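Local coordinates for protein isomaltose glucohydrolase (Kribbella flavida, PDB 5Z3E) that hydrolyses the alpha-1,6-glucosidic bond of isomaltose from its non-reducing end, releasing beta-D-glucose and D-glucose, at residues V48-Q53 with V90-R95; Y59-T64 with L74-F79; A270-V273 with P279-D282; G210-G215 with A239-L244. The protein carries 1 engineered substitution. One frame throughout, in Å; residues are numbered along the deposited sequence. Where two conformers were deposited one is given.

Interactions 1 and 2 sit together on one side of the chain's centre and share the loop after helix 32-52: Tyr-59, which packs on helix 74-87 in interaction 2, also hydrogen-bonds Ser-92 of interaction 1. Interaction 2 is buried and close to the catalytic residues, with a water between an aspartate and a backbone carbonyl, whereas interaction 1 is only partly buried and rests on a glutamine amide. Across the molecule, interaction 4 is a buried helix pair combining isoleucine packing with one arginine-histidine bond. Interaction 3, partly buried beside it, is held by van der Waals contact alone; its intervening loop supplies Phe-275 O to His-213 of interaction 4, and Cys-271 touches Gly-210.

Interaction 1: V48-Q53 with V90-R95; sequences VITRHQ and VASAGR
The carboxamide of Gln-53 presents its edge to Ser-92: Ser-92 O lies just 5° out of the amide plane, 3.0 Å from Gln-53 NE2, and the N-H points at it almost straight (172°). Tyr-59 packs against the same amide. Local to helix 32-52, the Arg-51 guanidinium has His-52 NE2 over one face. On the other half of the amide, the Ser-92 hydroxyl donates to Gln-53 OE1, with OG 2.7 Å from OE1, so the amide accepts from the hydroxyl of Ser-92 and donates to its backbone carbonyl. Gln-53 gets there fully stretched, with CG anti to the backbone N (chi1 -174°). Thr-50 CG2 adds a 3.6 Å contact to Ser-92 OG, while its own hydroxyl turns back to His-46 O. A leucine in place of Gln-53 would probably leave Ser-92 O and Gly-57 O without the amide donor they share and cost the Ser-92 hydroxyl this acceptor. Water 1 accepts from Arg-95 NH2, which also bonds Ala-55 O, and reaches OE1 weakly. In this way the residue just after helix 32-52 is hydrogen-bonded to the first turn of helix 90-105, within the (alpha/alpha)6 barrel of family 15 glycosidases.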
loop_
_atom_site.group_PDB
_atom_site.type_symbol
_atom_site.label_atom_id
_atom_site.label_comp_id
_atom_site.label_asym_id
_atom_site.label_seq_id
_atom_site.Cartn_x
_atom_site.Cartn_y
_atom_site.Cartn_z
ATOM N N VAL A 48 2.362 -2.279 -18.930
ATOM C CA VAL A 48 1.473 -3.318 -18.483
ATOM C C VAL A 48 0.409 -2.748 -17.518
ATOM O O VAL A 48 -0.737 -3.183 -17.535
ATOM C CB VAL A 48 2.270 -4.531 -17.961
ATOM C CG1 VAL A 48 2.880 -4.215 -16.620
ATOM C CG2 VAL A 48 1.419 -5.763 -17.854
ATOM N N ILE A 49 0.767 -1.743 -16.722
ATOM C CA ILE A 49 -0.213 -1.104 -15.855
ATOM C C ILE A 49 -1.270 -0.391 -16.688
ATOM O O ILE A 49 -2.481 -0.532 -16.470
ATOM C CB ILE A 49 0.477 -0.132 -14.873
ATOM C CG1 ILE A 49 1.271 -0.894 -13.806
ATOM C CG2 ILE A 49 -0.547 0.789 -14.234
ATOM C CD1 ILE A 49 2.279 -0.053 -13.063
ATOM N N THR A 50 -0.832 0.394 -17.657
ATOM C CA THR A 50 -1.782 1.196 -18.428
ATOM C C THR A 50 -2.592 0.351 -19.381
ATOM O O THR A 50 -3.760 0.660 -19.627
ATOM C CB THR A 50 -1.113 2.385 -19.125
ATOM O OG1 THR A 50 -0.088 1.922 -20.014
ATOM C CG2 THR A 50 -0.546 3.367 -18.135
ATOM N N ARG A 51 -2.029 -0.743 -19.894
ATOM C CA ARG A 51 -2.810 -1.606 -20.759
ATOM C C ARG A 51 -3.937 -2.262 -19.992
ATOM O O ARG A 51 -5.024 -2.455 -20.532
ATOM C CB ARG A 51 -1.912 -2.692 -21.351
ATOM C CG ARG A 51 -2.694 -3.509 -22.334
ATOM C CD ARG A 51 -2.970 -4.923 -21.978
ATOM N NE ARG A 51 -1.727 -5.701 -21.822
ATOM C CZ ARG A 51 -1.676 -7.032 -21.725
ATOM N NH1 ARG A 51 -0.503 -7.638 -21.431
ATOM N NH2 ARG A 51 -2.757 -7.785 -21.977
ATOM N N HIS A 52 -3.704 -2.618 -18.739
ATOM C CA HIS A 52 -4.703 -3.324 -17.951
ATOM C C HIS A 52 -5.652 -2.424 -17.180
ATOM O O HIS A 52 -6.642 -2.901 -16.627
ATOM C CB HIS A 52 -4.033 -4.330 -17.020
ATOM C CG HIS A 52 -3.506 -5.521 -17.711
ATOM N ND1 HIS A 52 -4.332 -6.454 -18.270
ATOM C CD2 HIS A 52 -2.244 -5.877 -17.980
ATOM C CE1 HIS A 52 -3.578 -7.375 -18.831
ATOM N NE2 HIS A 52 -2.314 -7.056 -18.666
ATOM N N GLN A 53 -5.349 -1.135 -17.098
ATOM C CA GLN A 53 -6.271 -0.199 -16.459
ATOM C C GLN A 53 -7.652 -0.332 -17.099
ATOM O O GLN A 53 -7.791 -0.387 -18.311
ATOM C CB GLN A 53 -5.740 1.212 -16.592
ATOM C CG GLN A 53 -6.542 2.267 -15.839
ATOM C CD GLN A 53 -5.837 3.601 -15.791
ATOM O OE1 GLN A 53 -4.959 3.884 -16.611
ATOM N NE2 GLN A 53 -6.214 4.438 -14.838
ATOM N N VAL A 90 0.342 11.459 -16.360
ATOM C CA VAL A 90 -0.637 12.234 -15.621
ATOM C C VAL A 90 -2.041 11.788 -15.964
ATOM O O VAL A 90 -2.904 11.713 -15.077
ATOM C CB VAL A 90 -0.419 13.717 -15.902
ATOM C CG1 VAL A 90 -1.471 14.587 -15.272
ATOM C CG2 VAL A 90 0.976 14.184 -15.429
ATOM N N ALA A 91 -2.286 11.449 -17.219
ATOM C CA ALA A 91 -3.615 11.055 -17.628
ATOM C C ALA A 91 -4.043 9.760 -16.938
ATOM O O ALA A 91 -5.130 9.690 -16.374
ATOM C CB ALA A 91 -3.692 10.901 -19.152
ATOM N N SER A 92 -3.195 8.727 -16.970
ATOM C CA SER A 92 -3.573 7.452 -16.386
ATOM C C SER A 92 -3.795 7.574 -14.885
ATOM O O SER A 92 -4.792 7.068 -14.358
ATOM C CB SER A 92 -2.492 6.407 -16.666
ATOM O OG SER A 92 -2.739 5.216 -15.944
ATOM N N ALA A 93 -2.858 8.208 -14.189
ATOM C CA ALA A 93 -3.022 8.366 -12.747
ATOM C C ALA A 93 -4.299 9.138 -12.437
ATOM O O ALA A 93 -5.026 8.788 -11.506
ATOM C CB ALA A 93 -1.794 9.050 -12.154
ATOM N N GLY A 94 -4.562 10.199 -13.185
ATOM C CA GLY A 94 -5.762 10.978 -12.954
ATOM C C GLY A 94 -7.028 10.196 -13.141
ATOM O O GLY A 94 -8.015 10.430 -12.427
ATOM N N ARG A 95 -7.046 9.282 -14.102
ATOM C CA ARG A 95 -8.228 8.454 -14.313
ATOM C C ARG A 95 -8.451 7.491 -13.141
ATOM O O ARG A 95 -9.605 7.210 -12.798
ATOM C CB ARG A 95 -8.187 7.696 -15.624
ATOM C CG ARG A 95 -8.275 8.639 -16.853
ATOM C CD ARG A 95 -9.013 7.993 -18.019
ATOM N NE ARG A 95 -10.387 7.822 -17.659
ATOM C CZ ARG A 95 -11.128 6.684 -18.033
ATOM N NH1 ARG A 95 -12.338 6.582 -17.620
ATOM N NH2 ARG A 95 -10.574 5.732 -18.807
HETATM O O HOH W 1 -7.322 5.460 -18.653
#

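Interaction 2: Y59-T64 with L74-F79; sequences YPAAPT and LRDGSF
Beside the active site of this family 15 glycosidase, Tyr-59 and Ala-61 of the loop after helix 32-52 lean on the first turn of helix 74-87, at Asp-76 and Gly-77. The tyrosine comes in with its ring edge: CD2 lies 3.7 Å from Gly-77 O, which is near the ring plane. The backbones come close here, with Tyr-59 CA and Gly-77 CA 5.6 Å apart. The Tyr-59 ring also meets that of Phe-96, their planes about 20° apart, and its hydroxyl bonds Ser-92.

Ala-61 CB touches the Asp-76 carboxylate, 3.8 Å from OD2, but the firmer tie is water 2. It donates to Ala-61 O at 2.8 Å and to Asp-76 OD2 at 2.7 Å, spanning the loop carbonyl and the acid. Asp-76 holds CG beside its backbone N (chi1 -63°), which puts the carboxylate on the loop side, while OD1 accepts from a glycerol that Arg-75 NH1 also binds.

The Asp-76 side chain is about 8 Å from those of Glu-198, the probable proton donor, and of Ala-355, an engineered residue at the position inferred to be the proton acceptor. An Arg-Asp pair so placed is consistent with the sugar-binding pair lining the innermost subsite of glucoamylases, in the active-site pocket of their (alpha/alpha)6 barrel.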
loop_
_atom_site.group_PDB
_atom_site.type_symbol
_atom_site.label_atom_id
_atom_site.label_comp_id
_atom_site.label_asym_id
_atom_site.label_seq_id
_atom_site.Cartn_x
_atom_site.Cartn_y
_atom_site.Cartn_z
ATOM N N TYR A 59 -7.373 0.529 -11.543
ATOM C CA TYR A 59 -6.290 -0.426 -11.798
ATOM C C TYR A 59 -6.707 -1.771 -11.208
ATOM O O TYR A 59 -6.980 -1.857 -10.026
ATOM C CB TYR A 59 -4.962 0.006 -11.181
ATOM C CG TYR A 59 -4.361 1.270 -11.752
ATOM C CD1 TYR A 59 -4.052 1.391 -13.099
ATOM C CD2 TYR A 59 -4.057 2.349 -10.923
ATOM C CE1 TYR A 59 -3.472 2.534 -13.600
ATOM C CE2 TYR A 59 -3.471 3.486 -11.412
ATOM C CZ TYR A 59 -3.180 3.595 -12.754
ATOM O OH TYR A 59 -2.599 4.758 -13.185
ATOM N N PRO A 60 -6.719 -2.842 -12.020
ATOM C CA PRO A 60 -6.964 -4.165 -11.440
ATOM C C PRO A 60 -5.755 -4.590 -10.625
ATOM O O PRO A 60 -4.644 -4.176 -10.873
ATOM C CB PRO A 60 -7.119 -5.041 -12.671
ATOM C CG PRO A 60 -6.213 -4.400 -13.689
ATOM C CD PRO A 60 -6.406 -2.912 -13.467
ATOM N N ALA A 61 -5.973 -5.475 -9.674
ATOM C CA ALA A 61 -4.838 -5.997 -8.919
ATOM C C ALA A 61 -4.033 -6.982 -9.754
ATOM O O ALA A 61 -2.781 -6.958 -9.724
ATOM C CB ALA A 61 -5.309 -6.671 -7.638
ATOM N N ALA A 62 -4.731 -7.880 -10.410
ATOM C CA ALA A 62 -4.072 -9.046 -11.013
ATOM C C ALA A 62 -5.020 -9.592 -12.067
ATOM O O ALA A 62 -5.860 -10.454 -11.777
ATOM C CB ALA A 62 -3.812 -10.092 -9.959
ATOM N N PRO A 63 -4.897 -9.096 -13.289
ATOM C CA PRO A 63 -5.842 -9.418 -14.360
ATOM C C PRO A 63 -5.926 -10.873 -14.775
ATOM O O PRO A 63 -6.951 -11.249 -15.340
ATOM C CB PRO A 63 -5.370 -8.505 -15.480
ATOM C CG PRO A 63 -3.941 -8.104 -15.147
ATOM C CD PRO A 63 -3.875 -8.117 -13.703
ATOM N N THR A 64 -4.913 -11.661 -14.492
ATOM C CA THR A 64 -4.951 -13.066 -14.888
ATOM C C THR A 64 -4.957 -14.031 -13.735
ATOM O O THR A 64 -4.850 -15.249 -13.947
ATOM C CB THR A 64 -3.789 -13.446 -15.810
ATOM O OG1 THR A 64 -2.570 -13.264 -15.084
ATOM C CG2 THR A 64 -3.790 -12.565 -17.022
ATOM N N LEU A 74 -7.907 -0.384 -3.231
ATOM C CA LEU A 74 -7.319 0.929 -3.047
ATOM C C LEU A 74 -5.843 0.860 -2.641
ATOM O O LEU A 74 -5.076 1.747 -3.009
ATOM C CB LEU A 74 -8.107 1.767 -2.037
ATOM C CG LEU A 74 -9.534 2.049 -2.423
ATOM C CD1 LEU A 74 -10.152 2.996 -1.413
ATOM C CD2 LEU A 74 -9.667 2.585 -3.802
ATOM N N ARG A 75 -5.438 -0.165 -1.889
ATOM C CA ARG A 75 -4.026 -0.338 -1.520
ATOM C C ARG A 75 -3.177 -0.531 -2.772
ATOM O O ARG A 75 -2.309 0.278 -3.100
ATOM C CB ARG A 75 -3.899 -1.497 -0.539
ATOM C CG ARG A 75 -2.488 -1.974 -0.290
ATOM C CD ARG A 75 -2.430 -3.006 0.814
ATOM N NE ARG A 75 -3.170 -4.192 0.482
ATOM C CZ ARG A 75 -4.326 -4.575 1.036
ATOM N NH1 ARG A 75 -4.940 -5.631 0.550
ATOM N NH2 ARG A 75 -4.819 -3.926 2.066
ATOM N N ASP A 76 -3.457 -1.610 -3.508
ATOM C CA ASP A 76 -2.683 -1.882 -4.713
ATOM C C ASP A 76 -2.764 -0.698 -5.659
ATOM O O ASP A 76 -1.783 -0.287 -6.275
ATOM C CB ASP A 76 -3.212 -3.107 -5.455
ATOM C CG ASP A 76 -3.119 -4.403 -4.679
ATOM O OD1 ASP A 76 -3.579 -4.400 -3.519
ATOM O OD2 ASP A 76 -2.610 -5.402 -5.247
ATOM N N GLY A 77 -3.979 -0.169 -5.833
ATOM C CA GLY A 77 -4.191 0.867 -6.819
ATOM C C GLY A 77 -3.484 2.167 -6.503
ATOM O O GLY A 77 -2.997 2.840 -7.407
ATOM N N SER A 78 -3.421 2.525 -5.224
ATOM C CA SER A 78 -2.782 3.765 -4.828
ATOM C C SER A 78 -1.265 3.729 -5.033
ATOM O O SER A 78 -0.677 4.685 -5.531
ATOM C CB SER A 78 -3.108 4.085 -3.374
ATOM O OG SER A 78 -4.476 4.408 -3.209
ATOM N N PHE A 79 -0.624 2.612 -4.664
ATOM C CA PHE A 79 0.800 2.493 -4.950
ATOM C C PHE A 79 1.060 2.414 -6.451
ATOM O O PHE A 79 2.035 2.969 -6.945
ATOM C CB PHE A 79 1.417 1.301 -4.220
ATOM C CG PHE A 79 1.709 1.553 -2.774
ATOM C CD1 PHE A 79 2.717 2.423 -2.385
ATOM C CD2 PHE A 79 1.049 0.847 -1.784
ATOM C CE1 PHE A 79 3.013 2.622 -1.045
ATOM C CE2 PHE A 79 1.392 0.997 -0.460
ATOM C CZ PHE A 79 2.345 1.924 -0.090
HETATM O O HOH W 2 -1.817 -5.181 -7.824
#

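Interaction 3: A270-V273 with P279-D282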
loop_
_atom_site.group_PDB
_atom_site.type_symbol
_atom_site.label_atom_id
_atom_site.label_comp_id
_atom_site.label_asym_id
_atom_site.label_seq_id
_atom_site.Cartn_x
_atom_site.Cartn_y
_atom_site.Cartn_z
ATOM N N ALA A 270 6.903 0.816 5.433
ATOM C CA ALA A 270 5.999 1.834 4.903
ATOM C C ALA A 270 5.652 2.891 5.941
ATOM O O ALA A 270 5.295 4.014 5.597
ATOM C CB ALA A 270 4.740 1.198 4.384
ATOM N N CYS A 271 5.717 2.531 7.228
ATOM C CA CYS A 271 5.470 3.465 8.307
ATOM C C CYS A 271 6.532 4.557 8.419
ATOM O O CYS A 271 6.306 5.565 9.100
ATOM C CB CYS A 271 5.425 2.712 9.620
ATOM S SG CYS A 271 4.058 1.559 9.743
ATOM N N VAL A 272 7.683 4.333 7.784
ATOM C CA VAL A 272 8.742 5.328 7.703
ATOM C C VAL A 272 8.513 6.101 6.411
ATOM O O VAL A 272 7.952 7.208 6.439
ATOM C CB VAL A 272 10.141 4.667 7.817
ATOM C CG1 VAL A 272 11.206 5.734 7.797
ATOM C CG2 VAL A 272 10.237 3.819 9.067
ATOM N N VAL A 273 8.866 5.513 5.276
ATOM C CA VAL A 273 8.537 6.066 3.968
ATOM C C VAL A 273 7.561 5.116 3.284
ATOM O O VAL A 273 7.845 3.922 3.153
ATOM C CB VAL A 273 9.815 6.226 3.114
ATOM C CG1 VAL A 273 9.501 6.706 1.730
ATOM C CG2 VAL A 273 10.804 7.130 3.812
ATOM N N PRO A 279 10.972 10.083 10.975
ATOM C CA PRO A 279 11.883 10.354 9.775
ATOM C C PRO A 279 12.740 9.078 9.412
ATOM O O PRO A 279 13.008 8.231 10.248
ATOM C CB PRO A 279 12.751 11.524 10.301
ATOM C CG PRO A 279 11.990 12.114 11.367
ATOM C CD PRO A 279 11.262 10.997 12.099
ATOM N N PRO A 280 13.292 9.023 8.161
ATOM C CA PRO A 280 14.204 7.910 7.804
ATOM C C PRO A 280 15.404 7.791 8.701
ATOM O O PRO A 280 15.945 6.714 8.851
ATOM C CB PRO A 280 14.614 8.232 6.353
ATOM C CG PRO A 280 13.479 9.061 5.862
ATOM C CD PRO A 280 12.974 9.884 7.017
ATOM N N ASP A 281 15.849 8.917 9.278
ATOM C CA ASP A 281 17.029 8.880 10.146
ATOM C C ASP A 281 16.703 8.638 11.603
ATOM O O ASP A 281 17.613 8.651 12.441
ATOM C CB ASP A 281 17.870 10.135 9.992
ATOM C CG ASP A 281 17.137 11.360 10.409
ATOM O OD1 ASP A 281 16.004 11.405 10.830
ATOM O OD2 ASP A 281 17.810 12.437 10.463
ATOM N N ASP A 282 15.443 8.410 11.942
ATOM C CA ASP A 282 15.103 8.150 13.327
ATOM C C ASP A 282 15.660 6.791 13.767
ATOM O O ASP A 282 15.714 5.853 12.966
ATOM C CB ASP A 282 13.581 8.162 13.476
ATOM C CG ASP A 282 13.139 8.240 14.912
ATOM O OD1 ASP A 282 12.940 7.180 15.535
ATOM O OD2 ASP A 282 12.966 9.383 15.387
#
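Val-272 is where the chain from Ala-270 first meets the turn at Pro-280. Its CG1 branch, anti to the backbone N (chi1 -177°), is laid against the backbone of that turn, 3.7 Å from Pro-280 CA and 3.9 Å from Pro-279 O. The ring atom Pro-280 CB is a looser neighbour, 4.5 Å from Val-272 CG1. The next residue, Val-273, comes to the other part of the same proline: its CG2 sits 3.9 Å from Pro-280 CG, and the two side chains cross at about a right angle. Thus successive valines take the proline at its CA and at its ring tip. Both also pack on helix 317-329, Val-272 against Asn-326 and Val-273 against Trp-325, and Val-273 O accepts from Asn-326 ND2.

Pro-280 is the second residue of a type I beta turn closed by Asp-282 N bonding Pro-279 O at 3.0 Å; its phi of -58° suits that position. Asp-282 then N-caps helix 283-296, its OD1 accepting from Val-284 N. Between the two segments only van der Waals contact acts, so shape rather than bond direction sets how the loop lies on the turn, while the turn's own shape is kept by its internal hydrogen bond.

Interaction 4: G210-G215 with A239-L244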
loop_
_atom_site.group_PDB
_atom_site.type_symbol
_atom_site.label_atom_id
_atom_site.label_comp_id
_atom_site.label_asym_id
_atom_site.label_seq_id
_atom_site.Cartn_x
_atom_site.Cartn_y
_atom_site.Cartn_z
ATOM N N GLY A 210 -0.279 3.134 10.155
ATOM C CA GLY A 210 0.637 3.956 9.410
ATOM C C GLY A 210 0.031 4.499 8.128
ATOM O O GLY A 210 0.202 5.687 7.813
ATOM N N ALA A 211 -0.658 3.661 7.364
ATOM C CA ALA A 211 -1.307 4.105 6.141
ATOM C C ALA A 211 -2.301 5.226 6.425
ATOM O O ALA A 211 -2.390 6.209 5.693
ATOM C CB ALA A 211 -2.002 2.938 5.477
ATOM N N ILE A 212 -3.105 5.048 7.484
ATOM C CA ILE A 212 -4.069 6.077 7.864
ATOM C C ILE A 212 -3.341 7.367 8.220
ATOM O O ILE A 212 -3.716 8.446 7.772
ATOM C CB ILE A 212 -4.981 5.562 8.992
ATOM C CG1 ILE A 212 -5.778 4.346 8.524
ATOM C CG2 ILE A 212 -5.886 6.697 9.474
ATOM C CD1 ILE A 212 -6.574 3.680 9.627
ATOM N N HIS A 213 -2.310 7.259 9.050
ATOM C CA HIS A 213 -1.493 8.402 9.406
ATOM C C HIS A 213 -0.986 9.125 8.179
ATOM O O HIS A 213 -1.048 10.353 8.096
ATOM C CB HIS A 213 -0.329 7.930 10.280
ATOM C CG HIS A 213 0.641 9.005 10.654
ATOM N ND1 HIS A 213 1.689 9.404 9.862
ATOM C CD2 HIS A 213 0.714 9.778 11.762
ATOM C CE1 HIS A 213 2.350 10.372 10.496
ATOM N NE2 HIS A 213 1.782 10.626 11.649
ATOM N N GLY A 214 -0.419 8.381 7.227
ATOM C CA GLY A 214 0.118 9.017 6.047
ATOM C C GLY A 214 -0.932 9.802 5.285
ATOM O O GLY A 214 -0.667 10.920 4.809
ATOM N N GLY A 215 -2.124 9.238 5.125
ATOM C CA GLY A 215 -3.182 9.949 4.454
ATOM C C GLY A 215 -3.643 11.190 5.194
ATOM O O GLY A 215 -3.885 12.236 4.584
ATOM N N ALA A 239 -1.656 12.587 15.341
ATOM C CA ALA A 239 -0.898 12.574 16.581
ATOM C C ALA A 239 -1.378 11.465 17.522
ATOM O O ALA A 239 -0.554 10.846 18.204
ATOM C CB ALA A 239 -0.961 13.946 17.255
ATOM N N ARG A 240 -2.692 11.238 17.575
ATOM C CA ARG A 240 -3.249 10.147 18.367
ATOM C C ARG A 240 -2.759 8.793 17.875
ATOM O O ARG A 240 -2.471 7.898 18.682
ATOM C CB ARG A 240 -4.775 10.190 18.336
ATOM C CG ARG A 240 -5.381 11.412 19.009
ATOM C CD ARG A 240 -6.888 11.411 19.050
ATOM N NE ARG A 240 -7.354 12.596 19.751
ATOM C CZ ARG A 240 -8.069 13.653 19.305
ATOM N NH1 ARG A 240 -8.286 13.833 17.979
ATOM N NH2 ARG A 240 -8.370 14.675 20.147
ATOM N N ILE A 241 -2.652 8.611 16.560
ATOM C CA ILE A 241 -2.110 7.387 16.006
ATOM C C ILE A 241 -0.675 7.192 16.485
ATOM O O ILE A 241 -0.288 6.110 16.924
ATOM C CB ILE A 241 -2.189 7.384 14.474
ATOM C CG1 ILE A 241 -3.650 7.307 14.013
ATOM C CG2 ILE A 241 -1.377 6.229 13.917
ATOM C CD1 ILE A 241 -3.861 7.558 12.538
ATOM N N ARG A 242 0.128 8.253 16.375
ATOM C CA ARG A 242 1.511 8.147 16.813
ATOM C C ARG A 242 1.612 7.833 18.302
ATOM O O ARG A 242 2.483 7.061 18.710
ATOM C CB ARG A 242 2.315 9.390 16.449
ATOM C CG ARG A 242 2.407 9.626 14.960
ATOM C CD ARG A 242 3.409 10.710 14.585
ATOM N NE ARG A 242 3.111 11.985 15.224
ATOM C CZ ARG A 242 2.391 12.982 14.717
ATOM N NH1 ARG A 242 1.900 12.910 13.490
ATOM N NH2 ARG A 242 2.130 14.055 15.457
ATOM N N SER A 243 0.726 8.397 19.118
ATOM C CA SER A 243 0.715 8.076 20.534
ATOM C C SER A 243 0.473 6.590 20.766
ATOM O O SER A 243 1.097 5.965 21.626
ATOM C CB SER A 243 -0.368 8.854 21.272
ATOM O OG SER A 243 -0.120 10.238 21.290
ATOM N N LEU A 244 -0.474 6.021 20.041
ATOM C CA LEU A 244 -0.803 4.622 20.186
ATOM C C LEU A 244 0.381 3.737 19.772
ATOM O O LEU A 244 0.712 2.754 20.453
ATOM C CB LEU A 244 -2.036 4.352 19.380
ATOM C CG LEU A 244 -2.685 3.051 19.547
ATOM C CD1 LEU A 244 -3.027 2.744 21.009
ATOM C CD2 LEU A 244 -4.012 3.050 18.728
#
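Apolar packing comes first, with Ile-241 lying against Ile-212 and the backbone at His-213. Its CD1 lies 3.8 Å from Ile-212 CG2 and equally 3.8 Å from His-213 N, while its CG2 branch comes to 4.1 Å from His-213 CB. The two isoleucine side chains cross at about a right angle.

The polar part is a single bond: Arg-242 NH1 donates to His-213 NE2 at 2.9 Å, somewhat off straight (N-H...N angle 161°). NH1 lies near the ring plane and NE2 near the guanidinium plane, yet the two planes stand 88° apart. With CG beside the backbone N, the CG-CD part of the arginine runs along the NE2/CD2 edge, CD 3.4 Å from His-213 NE2; a bend at chi3 then swings the guanidinium back to bring NH1 to NE2, with Ala-239 CA under one face, toward its rim. Because His-213 ND1 bonds Phe-275 O, the imidazole is gripped through both nitrogens, a pattern consistent with a neutral ring protonated at ND1. With a leucine at Arg-242, His-213 NE2 would probably be left without its donor and the ring less firmly fixed.

The axes of 210-215 and 239-244 come within 9.7 Å, their directions 152° apart, roughly antiparallel, as is characteristic of neighbouring helices in the (alpha/alpha)6 barrel, where an inner helix is backed by an outer one.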